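PDB 3LYH: cobalamin (Vitamin B12) biosynthesis CbiX protein, which probably acts as a metal-binding lyase of the CbiX chelatase family, with a putative role in cobalamin (vitamin B12) biosynthesis. Local coordinates for residues L50-N55 / R88-H93; V68-L72 / P102-N106. The contacts are given in a common frame with arbitrary orientation. Where two conformers were deposited one is given. Residue numbers count along the deposited sequence, not the author numbering.

Contact 1. Residues L50-N55 / R88-H93; sequences LDTIVN and RLEAEH
Two helical segments, 50-55 and 88-93, pack with their axes 10.9 Å apart and their N-to-C directions 40° apart (signed crossing angle -40°). Register pairs Asp51 with Leu89 (CA to CA 6.7 Å) and, one turn on, Asn55 with His93 (7.3 Å); both backbones are regular helix until His93, whose phi/psi of -109/-3 closes the second segment. Asp51 acts as a knob in the hole formed by Arg88, Leu89, Glu92 and His93. Its t rotamer (chi1 -151°) carries the carboxylate across the gap, where OD2 makes a salt bridge to Arg88 NH2 (2.7 Å) and accepts a hydrogen bond from His93 NE2 (3.0 Å, 155°); a weak second hydrogen bond joins His93 NE2 to Asp51 OD1 (3.1 Å). His93, chi1 m and chi2 -69°, presents its ring edge to that carboxylate, while Val54 CG1 lies 3.7 Å from His93 CD2 and Asn55 OD1 3.2 Å from His93 CE1. Arg88 bends at chi3 (77°, p), and its NE and NH2 also reach Glu92 OE1, at 3.1 and 2.9 Å, a salt bridge within its own helix; Arg88 thus lies between two carboxylates, whose like-charged oxygens Asp51 OD2 and Glu92 OE2 are 3.4 Å apart without bonding. On the sheet side of this polar network lie Leu89 (m, t) and Leu50 (t, p), and Leu50 and Val54 pack on Ile9 of strand 6-12. Neighbouring helices on one face of a parallel sheet are an alpha/beta arrangement, in this chelatase-clan domain joined at their outer edge by an Asp-Arg-Glu salt-bridge network and a His-carboxylate hydrogen bond.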
ATOM      1  N   LEU B  50     -13.616  10.858   8.199  1.00 16.65           N
ATOM      2  CA  LEU B  50     -14.133   9.826   9.132  1.00 18.87           C
ATOM      3  C   LEU B  50     -15.416  10.278   9.854  1.00 18.00           C
ATOM      4  O   LEU B  50     -16.352   9.495  10.038  1.00 20.77           O
ATOM      5  CB  LEU B  50     -13.029   9.430  10.115  1.00 19.20           C
ATOM      6  CG  LEU B  50     -12.997   8.097  10.835  1.00 28.20           C
ATOM      7  CD1 LEU B  50     -12.921   6.958   9.852  1.00 25.49           C
ATOM      8  CD2 LEU B  50     -11.767   8.075  11.718  1.00 36.91           C
ATOM      9  N   ASP B  51     -15.460  11.555  10.259  1.00 19.41           N
ATOM     10  CA  ASP B  51     -16.649  12.061  10.901  0.50 19.62           C
ATOM     11  C   ASP B  51     -17.854  11.970   9.971  1.00 18.00           C
ATOM     12  O   ASP B  51     -18.919  11.575  10.421  1.00 21.40           O
ATOM     13  CB  ASP B  51     -16.471  13.500  11.416  0.50 20.09           C
ATOM     14  CG  ASP B  51     -17.340  13.776  12.617  0.50 20.03           C
ATOM     15  OD1 ASP B  51     -18.476  14.246  12.441  0.50 30.35           O
ATOM     16  OD2 ASP B  51     -16.886  13.492  13.737  0.50 28.01           O
ATOM     17  N   THR B  52     -17.672  12.303   8.679  1.00 18.93           N
ATOM     18  CA  THR B  52     -18.762  12.267   7.709  1.00 19.28           C
ATOM     19  C   THR B  52     -19.301  10.875   7.488  1.00 19.18           C
ATOM     20  O   THR B  52     -20.507  10.687   7.431  1.00 18.72           O
ATOM     21  CB  THR B  52     -18.335  12.898   6.357  1.00 19.70           C
ATOM     22  OG1 THR B  52     -18.158  14.297   6.546  1.00 25.41           O
ATOM     23  CG2 THR B  52     -19.382  12.652   5.276  1.00 22.37           C
ATOM     24  N   ILE B  53     -18.408   9.893   7.390  1.00 17.22           N
ATOM     25  CA  ILE B  53     -18.843   8.513   7.246  1.00 15.81           C
ATOM     26  C   ILE B  53     -19.540   8.006   8.515  1.00 15.99           C
ATOM     27  O   ILE B  53     -20.561   7.292   8.449  1.00 16.41           O
ATOM     28  CB  ILE B  53     -17.672   7.602   6.827  1.00 13.61           C
ATOM     29  CG1 ILE B  53     -17.113   8.016   5.466  1.00 16.96           C
ATOM     30  CG2 ILE B  53     -18.114   6.105   6.783  1.00 15.93           C
ATOM     31  CD1 ILE B  53     -18.136   8.034   4.317  1.00 18.68           C
ATOM     32  N   VAL B  54     -18.987   8.342   9.676  1.00 17.94           N
ATOM     33  CA  VAL B  54     -19.598   7.878  10.927  1.00 18.54           C
ATOM     34  C   VAL B  54     -20.958   8.540  11.105  1.00 18.79           C
ATOM     35  O   VAL B  54     -21.933   7.867  11.406  1.00 19.10           O
ATOM     36  CB  VAL B  54     -18.678   8.091  12.158  1.00 19.68           C
ATOM     37  CG1 VAL B  54     -19.464   7.835  13.427  1.00 18.80           C
ATOM     38  CG2 VAL B  54     -17.426   7.199  12.074  1.00 22.70           C
ATOM     39  N   ASN B  55     -21.007   9.846  10.838  1.00 21.02           N
ATOM     40  CA  ASN B  55     -22.252  10.628  10.919  1.00 25.25           C
ATOM     41  C   ASN B  55     -23.336  10.020  10.016  1.00 24.78           C
ATOM     42  O   ASN B  55     -24.490   9.886  10.409  1.00 27.96           O
ATOM     43  CB  ASN B  55     -21.962  12.091  10.557  1.00 25.38           C
ATOM     44  CG  ASN B  55     -22.953  13.063  11.154  1.00 36.13           C
ATOM     45  OD1 ASN B  55     -23.062  13.183  12.372  1.00 38.53           O
ATOM     46  ND2 ASN B  55     -23.668  13.785  10.294  1.00 39.68           N
ATOM     47  N   ARG B  88     -12.409  10.290  19.963  1.00 20.16           N
ATOM     48  CA  ARG B  88     -13.224  11.504  19.824  1.00 24.23           C
ATOM     49  C   ARG B  88     -14.540  11.196  19.097  1.00 22.64           C
ATOM     50  O   ARG B  88     -15.606  11.675  19.492  1.00 24.61           O
ATOM     51  CB  ARG B  88     -12.458  12.580  19.054  1.00 25.48           C
ATOM     52  CG  ARG B  88     -12.909  13.995  19.357  1.00 38.71           C
ATOM     53  CD  ARG B  88     -12.683  14.933  18.178  1.00 48.30           C
ATOM     54  NE  ARG B  88     -13.721  14.707  17.171  1.00 57.36           N
ATOM     55  CZ  ARG B  88     -13.561  14.147  15.967  1.00 58.05           C
ATOM     56  NH1 ARG B  88     -12.369  13.741  15.507  1.00 58.76           N
ATOM     57  NH2 ARG B  88     -14.633  13.997  15.197  1.00 60.53           N
ATOM     58  N   LEU B  89     -14.454  10.403  18.032  1.00 21.96           N
ATOM     59  CA  LEU B  89     -15.658  10.070  17.237  1.00 22.18           C
ATOM     60  C   LEU B  89     -16.638   9.228  18.033  1.00 20.20           C
ATOM     61  O   LEU B  89     -17.864   9.405  17.910  1.00 21.40           O
ATOM     62  CB  LEU B  89     -15.286   9.306  15.975  1.00 22.18           C
ATOM     63  CG  LEU B  89     -14.463  10.041  14.919  1.00 29.85           C
ATOM     64  CD1 LEU B  89     -13.745   9.069  14.022  1.00 33.99           C
ATOM     65  CD2 LEU B  89     -15.393  10.930  14.138  1.00 31.44           C
ATOM     66  N   GLU B  90     -16.105   8.276  18.786  1.00 21.57           N
ATOM     67  CA  GLU B  90     -16.897   7.431  19.662  1.00 22.02           C
ATOM     68  C   GLU B  90     -17.652   8.248  20.689  1.00 24.99           C
ATOM     69  O   GLU B  90     -18.801   7.963  20.956  1.00 26.91           O
ATOM     70  CB  GLU B  90     -16.039   6.398  20.389  1.00 23.05           C
ATOM     71  CG  GLU B  90     -15.465   5.283  19.499  1.00 21.32           C
ATOM     72  CD  GLU B  90     -14.695   4.261  20.287  1.00 23.95           C
ATOM     73  OE1 GLU B  90     -13.865   4.657  21.134  1.00 37.58           O
ATOM     74  OE2 GLU B  90     -14.907   3.058  20.082  1.00 20.83           O
ATOM     75  N   ALA B  91     -17.005   9.249  21.277  1.00 23.66           N
ATOM     76  CA  ALA B  91     -17.685  10.126  22.265  1.00 26.70           C
ATOM     77  C   ALA B  91     -18.672  11.094  21.618  1.00 26.76           C
ATOM     78  O   ALA B  91     -19.788  11.251  22.079  1.00 28.22           O
ATOM     79  CB  ALA B  91     -16.650  10.883  23.079  1.00 28.18           C
ATOM     80  N   GLU B  92     -18.248  11.747  20.547  1.00 28.22           N
ATOM     81  CA  GLU B  92     -19.086  12.685  19.804  1.00 27.38           C
ATOM     82  C   GLU B  92     -20.329  12.008  19.210  1.00 27.54           C
ATOM     83  O   GLU B  92     -21.395  12.606  19.203  1.00 26.14           O
ATOM     84  CB  GLU B  92     -18.246  13.373  18.723  1.00 29.42           C
ATOM     85  CG  GLU B  92     -18.940  14.413  17.873  1.00 38.37           C
ATOM     86  CD  GLU B  92     -18.011  15.016  16.804  1.00 49.23           C
ATOM     87  OE1 GLU B  92     -16.762  14.921  16.946  1.00 57.59           O
ATOM     88  OE2 GLU B  92     -18.537  15.590  15.820  1.00 54.15           O
ATOM     89  N   HIS B  93     -20.204  10.761  18.738  1.00 26.46           N
ATOM     90  CA  HIS B  93     -21.338  10.092  18.095  1.00 25.84           C
ATOM     91  C   HIS B  93     -21.966   8.955  18.907  1.00 23.16           C
ATOM     92  O   HIS B  93     -22.968   8.412  18.468  1.00 27.63           O
ATOM     93  CB  HIS B  93     -20.937   9.620  16.687  1.00 27.02           C
ATOM     94  CG  HIS B  93     -20.523  10.739  15.783  1.00 30.50           C
ATOM     95  ND1 HIS B  93     -21.413  11.678  15.305  1.00 27.88           N
ATOM     96  CD2 HIS B  93     -19.311  11.081  15.278  1.00 27.30           C
ATOM     97  CE1 HIS B  93     -20.770  12.543  14.541  1.00 33.47           C
ATOM     98  NE2 HIS B  93     -19.494  12.204  14.508  1.00 28.12           N
TER

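Contact 2. Residues V68-L72 / P102-N106; sequences VPLFL and PIGKN
Strand 64-69 ends within segment 68-72, running on as loop, and meets segment 102-106, a 3-10 turn at 103-105 leading to helix 107-125. Nearest CA pairs are Pro69 with Pro102 (4.6 Å), Leu70 with Ile103 (5.8 Å) and Leu72 with Gly104 (3.8 Å). Leu70 (phi/psi -86/65) centres an inverse gamma turn, closed by a weak hydrogen bond from Phe71 N to Pro69 O (3.0 Å).

Two backbone hydrogen bonds cross: Ile103 N to Pro69 O (3.1 Å, 165°) and Gly104 N to Phe71 O (3.0 Å, 157°). CA-H...O contacts supplement them, Gly104 CA to Leu72 O at 3.2 Å (164°) and Pro102 CA to Pro69 O at 3.6 Å. A CB on Gly104 would fall 1.7 Å from Leu72 O, so the close approach depends on the missing side chain.

Apolar contacts divide in two. Ile103 (p, t) sets CG2 3.7 Å from Val68 CG1 and 4.1 Å from Leu70 CD2, and Ile113 of the second subunit packs on Leu70 and Ile103. Pro102 CB lies 4.3 Å from Pro69 CB and 4.2 Å from Phe71 CB; the Phe71 ring stacks edge-to-face with His13.

Asn106 OD1 N-caps the next helix at Arg108 N, and ND2 hydrogen-bonds Glu119 OE1 of the second subunit. The join rests on two main-chain hydrogen bonds; Leu72 O, buried without a hydrogen-bond partner, meets Gly104 CA-H, and Leu70 and Ile103 carry the apolar side to the second subunit.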
ATOM      1  N   VAL B  68     -10.412  -0.132   8.919  1.00 12.16           N
ATOM      2  CA  VAL B  68      -9.350  -0.944   8.265  1.00 11.26           C
ATOM      3  C   VAL B  68      -8.398   0.073   7.576  1.00  8.89           C
ATOM      4  O   VAL B  68      -8.757   0.650   6.529  1.00 10.20           O
ATOM      5  CB  VAL B  68      -9.897  -1.914   7.213  1.00 10.51           C
ATOM      6  CG1 VAL B  68      -8.762  -2.730   6.578  1.00 10.81           C
ATOM      7  CG2 VAL B  68     -10.939  -2.870   7.814  1.00 15.71           C
ATOM      8  N   PRO B  69      -7.196   0.293   8.177  1.00  8.43           N
ATOM      9  CA  PRO B  69      -6.264   1.246   7.549  1.00 10.48           C
ATOM     10  C   PRO B  69      -5.716   0.772   6.214  1.00 12.15           C
ATOM     11  O   PRO B  69      -5.143  -0.310   6.120  1.00 10.54           O
ATOM     12  CB  PRO B  69      -5.171   1.429   8.594  1.00 11.74           C
ATOM     13  CG  PRO B  69      -5.741   0.962   9.863  1.00 14.38           C
ATOM     14  CD  PRO B  69      -6.667  -0.166   9.458  1.00 12.48           C
ATOM     15  N   LEU B  70      -5.875   1.578   5.171  1.00 11.31           N
ATOM     16  CA  LEU B  70      -5.356   1.293   3.827  1.00 11.81           C
ATOM     17  C   LEU B  70      -3.908   1.792   3.740  1.00 12.46           C
ATOM     18  O   LEU B  70      -3.565   2.782   3.053  1.00 11.56           O
ATOM     19  CB  LEU B  70      -6.197   1.915   2.717  1.00 14.41           C
ATOM     20  CG  LEU B  70      -7.592   1.372   2.540  1.00 15.68           C
ATOM     21  CD1 LEU B  70      -8.266   2.019   1.325  1.00 16.15           C
ATOM     22  CD2 LEU B  70      -7.636  -0.176   2.480  1.00 18.61           C
ATOM     23  N   PHE B  71      -3.093   1.153   4.544  1.00 11.18           N
ATOM     24  CA  PHE B  71      -1.660   1.483   4.750  1.00 14.82           C
ATOM     25  C   PHE B  71      -0.877   0.186   4.682  1.00 13.59           C
ATOM     26  O   PHE B  71      -1.246  -0.838   5.300  1.00 13.84           O
ATOM     27  CB  PHE B  71      -1.402   2.132   6.118  1.00 14.13           C
ATOM     28  CG  PHE B  71      -1.924   3.513   6.238  1.00 15.35           C
ATOM     29  CD1 PHE B  71      -3.248   3.759   6.484  1.00 13.86           C
ATOM     30  CD2 PHE B  71      -1.062   4.603   6.093  1.00 30.25           C
ATOM     31  CE1 PHE B  71      -3.740   5.039   6.599  1.00 16.12           C
ATOM     32  CE2 PHE B  71      -1.542   5.887   6.194  1.00 31.95           C
ATOM     33  CZ  PHE B  71      -2.900   6.104   6.449  1.00 26.83           C
ATOM     34  N   LEU B  72       0.251   0.224   3.964  1.00 12.31           N
ATOM     35  CA  LEU B  72       1.163  -0.921   3.974  1.00 11.12           C
ATOM     36  C   LEU B  72       1.940  -1.048   5.264  1.00 13.81           C
ATOM     37  O   LEU B  72       2.306  -2.162   5.652  1.00 17.40           O
ATOM     38  CB  LEU B  72       2.112  -0.822   2.779  1.00 11.53           C
ATOM     39  CG  LEU B  72       1.459  -0.891   1.400  1.00 11.37           C
ATOM     40  CD1 LEU B  72       2.505  -0.639   0.322  1.00 14.88           C
ATOM     41  CD2 LEU B  72       0.851  -2.265   1.174  1.00 17.14           C
ATOM     42  N   PRO B 102      -3.299  -2.416  10.005  1.00 12.39           N
ATOM     43  CA  PRO B 102      -3.157  -1.935   8.633  1.00 11.52           C
ATOM     44  C   PRO B 102      -3.100  -3.134   7.655  1.00 10.66           C
ATOM     45  O   PRO B 102      -2.609  -4.219   8.049  1.00 12.14           O
ATOM     46  CB  PRO B 102      -1.829  -1.199   8.640  1.00 14.20           C
ATOM     47  CG  PRO B 102      -1.179  -1.550   9.827  1.00 20.49           C
ATOM     48  CD  PRO B 102      -2.109  -2.061  10.803  1.00 14.03           C
ATOM     49  N   ILE B 103      -3.626  -2.959   6.447  1.00 11.35           N
ATOM     50  CA  ILE B 103      -3.669  -4.040   5.451  1.00 11.17           C
ATOM     51  C   ILE B 103      -2.279  -4.669   5.210  1.00 12.17           C
ATOM     52  O   ILE B 103      -2.193  -5.840   4.900  1.00 12.13           O
ATOM     53  CB  ILE B 103      -4.352  -3.646   4.141  1.00 11.65           C
ATOM     54  CG1 ILE B 103      -3.591  -2.532   3.440  1.00 12.87           C
ATOM     55  CG2 ILE B 103      -5.867  -3.304   4.388  1.00 10.71           C
ATOM     56  CD1 ILE B 103      -4.087  -2.242   2.081  1.00 13.43           C
ATOM     57  N   GLY B 104      -1.210  -3.872   5.319  1.00 12.29           N
ATOM     58  CA  GLY B 104       0.111  -4.416   5.091  1.00  9.91           C
ATOM     59  C   GLY B 104       0.597  -5.469   6.054  1.00 11.65           C
ATOM     60  O   GLY B 104       1.581  -6.136   5.746  1.00 13.71           O
ATOM     61  N   LYS B 105      -0.040  -5.574   7.215  1.00 13.42           N
ATOM     62  CA  LYS B 105       0.226  -6.659   8.165  1.00 15.11           C
ATOM     63  C   LYS B 105      -0.395  -8.007   7.771  1.00 15.51           C
ATOM     64  O   LYS B 105      -0.028  -9.043   8.328  1.00 17.38           O
ATOM     65  CB  LYS B 105      -0.216  -6.243   9.582  1.00 16.19           C
ATOM     66  CG  LYS B 105       0.688  -5.172  10.229  1.00 25.03           C
ATOM     67  CD  LYS B 105       1.801  -5.728  11.133  1.00 41.89           C
ATOM     68  CE  LYS B 105       2.361  -4.628  12.072  1.00 45.39           C
ATOM     69  NZ  LYS B 105       1.313  -3.989  12.943  1.00 51.03           N
ATOM     70  N   ASN B 106      -1.295  -8.010   6.796  1.00 13.69           N
ATOM     71  CA  ASN B 106      -2.022  -9.211   6.432  1.00 15.62           C
ATOM     72  C   ASN B 106      -1.183  -9.980   5.420  1.00 13.68           C
ATOM     73  O   ASN B 106      -0.708  -9.393   4.437  1.00 13.31           O
ATOM     74  CB  ASN B 106      -3.411  -8.864   5.891  1.00 12.11           C
ATOM     75  CG  ASN B 106      -4.338 -10.065   5.870  1.00 12.60           C
ATOM     76  OD1 ASN B 106      -4.097 -11.024   5.113  1.00 14.60           O
ATOM     77  ND2 ASN B 106      -5.345 -10.052   6.720  1.00 14.97           N
TER

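From the N terminus, strand 6-12 lies inside the parallel sheet, and segments 50-55 and 68-72 both pack against it. Helix 50-59 supplies the first half of contact 1, and strand 64-69 then leads into the first half of contact 2. Helix 78-93 returns to close contact 1 across 32 intervening residues; after strand 96-99, segment 102-106 closes contact 2 across 29. Because the segments alternate along the chain, the two loops cross rather than nest. Their centres are 21 Å apart, on opposite sides of the chain's centre, and their nearest atoms stay about 8 Å apart. Contact 1 joins two helices, whereas contact 2 ties the end of an inner strand to the approach of helix 107-125.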